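Local coordinates for PhiRv1 phage protein (Mycobacterium tuberculosis, PDB 6LG3) that probably acts as the mycobacterial toxin EST12, activating a RACK1-NLRP3-gasdermin D pyroptosis and IL-1 beta immune pathway, probably in host cells, at residues H11-Q16 with V59-D64; E49-E54 with A63-L68. All coordinates share one frame; numbering follows the deposited sequence.

Contact 1: H11-Q16 with V59-D64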
# COMPACT_ATOMS: atom_id res chain seq x y z
N HIS A 11 -1.29 -1.99 2.37
CA HIS A 11 0.04 -1.98 2.98
C HIS A 11 0.76 -3.30 2.76
O HIS A 11 1.97 -3.31 2.48
CB HIS A 11 -0.08 -1.68 4.48
CG HIS A 11 1.23 -1.37 5.14
ND1 HIS A 11 1.76 -0.10 5.19
CD2 HIS A 11 2.12 -2.18 5.77
CE1 HIS A 11 2.91 -0.13 5.83
NE2 HIS A 11 3.16 -1.38 6.19
N GLU A 12 0.04 -4.43 2.86
CA GLU A 12 0.68 -5.72 2.61
C GLU A 12 1.17 -5.82 1.17
O GLU A 12 2.30 -6.28 0.91
CB GLU A 12 -0.28 -6.85 2.95
CG GLU A 12 -0.71 -6.85 4.42
CD GLU A 12 -1.77 -7.89 4.74
OE1 GLU A 12 -2.40 -7.78 5.82
OE2 GLU A 12 -1.98 -8.82 3.93
N LEU A 13 0.35 -5.37 0.21
CA LEU A 13 0.79 -5.33 -1.19
C LEU A 13 2.01 -4.44 -1.37
O LEU A 13 2.89 -4.73 -2.20
CB LEU A 13 -0.36 -4.84 -2.08
CG LEU A 13 -1.64 -5.67 -2.11
CD1 LEU A 13 -2.66 -4.98 -3.00
CD2 LEU A 13 -1.35 -7.06 -2.62
N ALA A 14 2.08 -3.32 -0.64
CA ALA A 14 3.25 -2.44 -0.76
C ALA A 14 4.51 -3.11 -0.22
O ALA A 14 5.58 -3.01 -0.84
CB ALA A 14 3.00 -1.12 -0.05
N VAL A 15 4.40 -3.81 0.91
CA VAL A 15 5.53 -4.57 1.43
C VAL A 15 6.01 -5.57 0.39
O VAL A 15 7.22 -5.72 0.16
CB VAL A 15 5.16 -5.26 2.76
CG1 VAL A 15 6.26 -6.20 3.22
CG2 VAL A 15 4.86 -4.22 3.82
N GLN A 16 5.07 -6.27 -0.28
CA GLN A 16 5.45 -7.20 -1.34
C GLN A 16 6.18 -6.50 -2.47
O GLN A 16 7.16 -7.03 -3.02
CB GLN A 16 4.22 -7.93 -1.88
CG GLN A 16 3.56 -8.86 -0.89
CD GLN A 16 2.33 -9.55 -1.49
OE1 GLN A 16 1.27 -9.59 -0.87
NE2 GLN A 16 2.48 -10.08 -2.70
N VAL A 59 3.88 6.08 -6.95
CA VAL A 59 2.87 5.05 -6.71
C VAL A 59 3.56 3.71 -6.57
O VAL A 59 4.17 3.20 -7.52
CB VAL A 59 1.83 5.02 -7.82
CG1 VAL A 59 0.85 3.87 -7.57
CG2 VAL A 59 1.09 6.35 -7.91
N LEU A 60 3.47 3.11 -5.38
CA LEU A 60 3.98 1.77 -5.17
C LEU A 60 2.95 0.71 -5.55
O LEU A 60 3.32 -0.34 -6.09
CB LEU A 60 4.38 1.57 -3.71
CG LEU A 60 5.73 2.11 -3.23
CD1 LEU A 60 5.91 1.78 -1.76
CD2 LEU A 60 6.87 1.55 -4.04
N VAL A 61 1.66 0.97 -5.27
CA VAL A 61 0.62 -0.04 -5.47
C VAL A 61 -0.60 0.63 -6.09
O VAL A 61 -1.01 1.70 -5.66
CB VAL A 61 0.19 -0.71 -4.14
CG1 VAL A 61 -0.91 -1.76 -4.38
CG2 VAL A 61 1.38 -1.32 -3.43
N HIS A 62 -1.19 -0.02 -7.09
CA HIS A 62 -2.55 0.32 -7.46
C HIS A 62 -3.36 -0.96 -7.59
O HIS A 62 -2.85 -1.98 -8.07
CB HIS A 62 -2.63 1.17 -8.74
CG HIS A 62 -2.11 0.50 -9.97
ND1 HIS A 62 -2.90 -0.31 -10.76
CD2 HIS A 62 -0.89 0.54 -10.56
CE1 HIS A 62 -2.19 -0.75 -11.78
NE2 HIS A 62 -0.97 -0.25 -11.69
N ALA A 63 -4.59 -0.92 -7.09
CA ALA A 63 -5.44 -2.10 -7.08
C ALA A 63 -6.85 -1.70 -7.48
O ALA A 63 -7.35 -0.66 -7.05
CB ALA A 63 -5.46 -2.76 -5.69
N ASP A 64 -7.49 -2.52 -8.31
CA ASP A 64 -8.89 -2.31 -8.63
C ASP A 64 -9.72 -2.27 -7.35
O ASP A 64 -9.51 -3.05 -6.43
CB ASP A 64 -9.37 -3.46 -9.52
CG ASP A 64 -10.84 -3.40 -9.78
OD1 ASP A 64 -11.56 -4.19 -9.17
OD2 ASP A 64 -11.25 -2.56 -10.60
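Ala14 meets Val61 on a helical turn fixed by the backbone bond from Val15 N to His11 O, 2.9 Å long. No hydrogen bond crosses from helix to strand, and the contact itself is apolar. The methyl CG2 of Val61 lies 3.4 Å from Ala14 CA, a tight approach possible because alanine has nothing beyond CB to hold the strand off the helix backbone. The two branches of Val61 divide the work. CG1, anti to the backbone N (chi1 180°), serves Leu13: Leu13 CB and CD1 each lie 3.9 Å from Val61 CG1. CG2, anti to the carbonyl carbon, presses on the helix backbone and approaches Ala14 CB to 3.8 Å. The side chains of Leu13 and Val61 cross at about a right angle. Two looser contacts flank the valine along the strand: Leu60 CD1 stands 4.4 Å from Ala14 CB, while Leu13 CD1 makes a loose contact, 4.5 Å, with Ala63 CB. Leu60 and Val61 can both turn to the helix because they form a classic beta bulge facing Leu53, which puts two consecutive residues on one side of the sheet. The segment axes approach to 7.6 Å with an angle of 129° between their directions, a helix running askew over a sheet. Leu60 is also touched by Val18 and by Leu33 of helix 26-39, and Val61 by Met10 and Val17, so helix 4-22 packs on strand 58-64 over about two turns, with Leu53 of strand 50-55 meeting Ala14 beside it.

Contact 2: E49-E54 with A63-L68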
# COMPACT_ATOMS: atom_id res chain seq x y z
N GLU A 49 -12.51 3.90 -9.44
CA GLU A 49 -11.96 2.75 -10.14
C GLU A 49 -10.84 2.05 -9.38
O GLU A 49 -10.82 0.82 -9.33
CB GLU A 49 -11.44 3.17 -11.52
CG GLU A 49 -12.44 2.98 -12.67
CD GLU A 49 -13.30 4.21 -12.90
OE1 GLU A 49 -14.25 4.11 -13.69
OE2 GLU A 49 -13.02 5.27 -12.31
N ASN A 50 -9.91 2.80 -8.77
CA ASN A 50 -8.70 2.19 -8.23
C ASN A 50 -8.37 2.77 -6.86
O ASN A 50 -8.79 3.87 -6.50
CB ASN A 50 -7.51 2.41 -9.17
CG ASN A 50 -7.85 2.11 -10.61
OD1 ASN A 50 -8.27 2.99 -11.36
ND2 ASN A 50 -7.69 0.85 -11.00
N ALA A 51 -7.58 2.00 -6.11
CA ALA A 51 -6.90 2.46 -4.91
C ALA A 51 -5.41 2.55 -5.21
O ALA A 51 -4.88 1.79 -6.04
CB ALA A 51 -7.15 1.52 -3.74
N TYR A 52 -4.72 3.48 -4.54
CA TYR A 52 -3.30 3.71 -4.74
C TYR A 52 -2.61 3.89 -3.41
O TYR A 52 -3.16 4.52 -2.49
CB TYR A 52 -3.03 4.95 -5.60
CG TYR A 52 -3.95 5.12 -6.78
CD1 TYR A 52 -5.22 5.65 -6.61
CD2 TYR A 52 -3.55 4.76 -8.06
CE1 TYR A 52 -6.07 5.82 -7.68
CE2 TYR A 52 -4.39 4.93 -9.14
CZ TYR A 52 -5.65 5.46 -8.94
OH TYR A 52 -6.52 5.64 -10.00
N LEU A 53 -1.40 3.34 -3.31
CA LEU A 53 -0.49 3.60 -2.20
C LEU A 53 0.76 4.22 -2.80
O LEU A 53 1.44 3.59 -3.64
CB LEU A 53 -0.16 2.32 -1.42
CG LEU A 53 0.69 2.47 -0.14
CD1 LEU A 53 0.37 1.36 0.85
CD2 LEU A 53 2.18 2.47 -0.46
N GLU A 54 1.03 5.46 -2.38
CA GLU A 54 2.17 6.26 -2.80
C GLU A 54 3.16 6.41 -1.66
O GLU A 54 2.76 6.63 -0.50
CB GLU A 54 1.77 7.68 -3.19
CG GLU A 54 0.87 7.88 -4.35
CD GLU A 54 0.71 9.37 -4.63
OE1 GLU A 54 1.38 10.18 -3.94
OE2 GLU A 54 -0.08 9.74 -5.53
N ALA A 63 -4.59 -0.92 -7.09
CA ALA A 63 -5.44 -2.10 -7.08
C ALA A 63 -6.85 -1.70 -7.48
O ALA A 63 -7.35 -0.66 -7.05
CB ALA A 63 -5.46 -2.76 -5.69
N ASP A 64 -7.49 -2.52 -8.31
CA ASP A 64 -8.89 -2.31 -8.63
C ASP A 64 -9.72 -2.27 -7.35
O ASP A 64 -9.51 -3.05 -6.43
CB ASP A 64 -9.37 -3.46 -9.52
CG ASP A 64 -10.84 -3.40 -9.78
OD1 ASP A 64 -11.56 -4.19 -9.17
OD2 ASP A 64 -11.25 -2.56 -10.60
N ARG A 65 -10.67 -1.32 -7.28
CA ARG A 65 -11.43 -1.13 -6.04
C ARG A 65 -12.36 -2.31 -5.74
O ARG A 65 -12.54 -2.67 -4.57
CB ARG A 65 -12.24 0.16 -6.09
CG ARG A 65 -11.42 1.45 -6.00
CD ARG A 65 -10.95 1.77 -4.58
NE ARG A 65 -12.03 1.85 -3.60
CZ ARG A 65 -12.55 2.99 -3.14
NH1 ARG A 65 -12.12 4.16 -3.60
NH2 ARG A 65 -13.52 2.96 -2.24
N ASP A 66 -12.99 -2.89 -6.76
CA ASP A 66 -13.82 -4.08 -6.54
C ASP A 66 -12.98 -5.25 -6.06
O ASP A 66 -13.37 -5.96 -5.12
CB ASP A 66 -14.58 -4.46 -7.81
CG ASP A 66 -15.66 -3.45 -8.17
OD1 ASP A 66 -15.93 -3.27 -9.37
OD2 ASP A 66 -16.23 -2.84 -7.24
N TRP A 67 -11.83 -5.48 -6.69
CA TRP A 67 -10.93 -6.54 -6.24
C TRP A 67 -10.48 -6.30 -4.80
O TRP A 67 -10.46 -7.23 -3.98
CB TRP A 67 -9.73 -6.64 -7.19
CG TRP A 67 -8.72 -7.69 -6.81
CD1 TRP A 67 -8.65 -8.96 -7.28
CD2 TRP A 67 -7.63 -7.54 -5.89
NE1 TRP A 67 -7.59 -9.62 -6.70
CE2 TRP A 67 -6.95 -8.76 -5.84
CE3 TRP A 67 -7.17 -6.48 -5.09
CZ2 TRP A 67 -5.83 -8.97 -5.04
CZ3 TRP A 67 -6.06 -6.68 -4.29
CH2 TRP A 67 -5.40 -7.92 -4.27
N LEU A 68 -10.12 -5.05 -4.47
CA LEU A 68 -9.65 -4.74 -3.13
C LEU A 68 -10.76 -4.92 -2.10
O LEU A 68 -10.52 -5.44 -1.00
CB LEU A 68 -9.12 -3.30 -3.08
CG LEU A 68 -8.45 -2.87 -1.78
CD1 LEU A 68 -7.13 -3.57 -1.60
CD2 LEU A 68 -8.24 -1.36 -1.76
O HOH W 1 -13.15 -1.28 -9.34
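Arg65 lays its aliphatic chain over the peptide that joins Asn50 to Ala51. CG, anti to the carbonyl carbon, comes to 3.4 Å from Asn50 N. The bend at chi2 (-77°) leaves CD beside the Asn50 carbonyl and the CB of Ala51, and a second bend at chi3 (-56°) turns NE; the guanidinium has Asn50 O at its edge, near its plane. Ala51 CB is touched from two sources: by that CD and, at 3.7 Å, by the CD2 branch of Leu68, one helical turn farther on. On the opposite face, the Asn50 side chain leaves the backbone away from the partner strand, while its CB touches Ala63 O and its ND2 stays near Asp64 CA.

The backbones pair between these two faces. Ala51 and Ala63 form an antiparallel hydrogen-bonded pair: Ala51 N to Ala63 O spans 2.8 Å, and Ala63 N returns to Ala51 O at 2.9 Å. Past the non-hydrogen-bonded pair of Asn50 and Asp64, Arg65 N reaches Glu49 O over 3.0 Å. That oxygen is gripped a second time by a water, which also donates to Asp64 OD2 at 2.6 Å and accepts from Asp66 N. The other carboxylate oxygen, Asp64 OD1, takes Trp67 N at 2.8 Å on its anti side, so the Asp64 carboxylate is held by both the helix start and the water. The whole is the open end of a beta hairpin whose second strand passes straight into a helix, with Asp64 as its N-cap.

The two contacts lie with their centres about 9 Å apart and meet on strand 58-64, sharing Ala63 and Asp64. Along the chain the order is helix 4-22, strand 50-55, strand 58-64 and helix 65-73. Contact 1 is the buried one, about 4 Å from the chain centre, and ties this strand to helix 4-22 near the start of the chain, 43 residues away; contact 2 is local, closing a hairpin and leading into helix 65-73. Strand 58-64, an edge of the three-stranded antiparallel sheet, thus serves two partners: a helix over one face and strand 50-55 at its side. Through Leu53, hairpin and helix share one compact core.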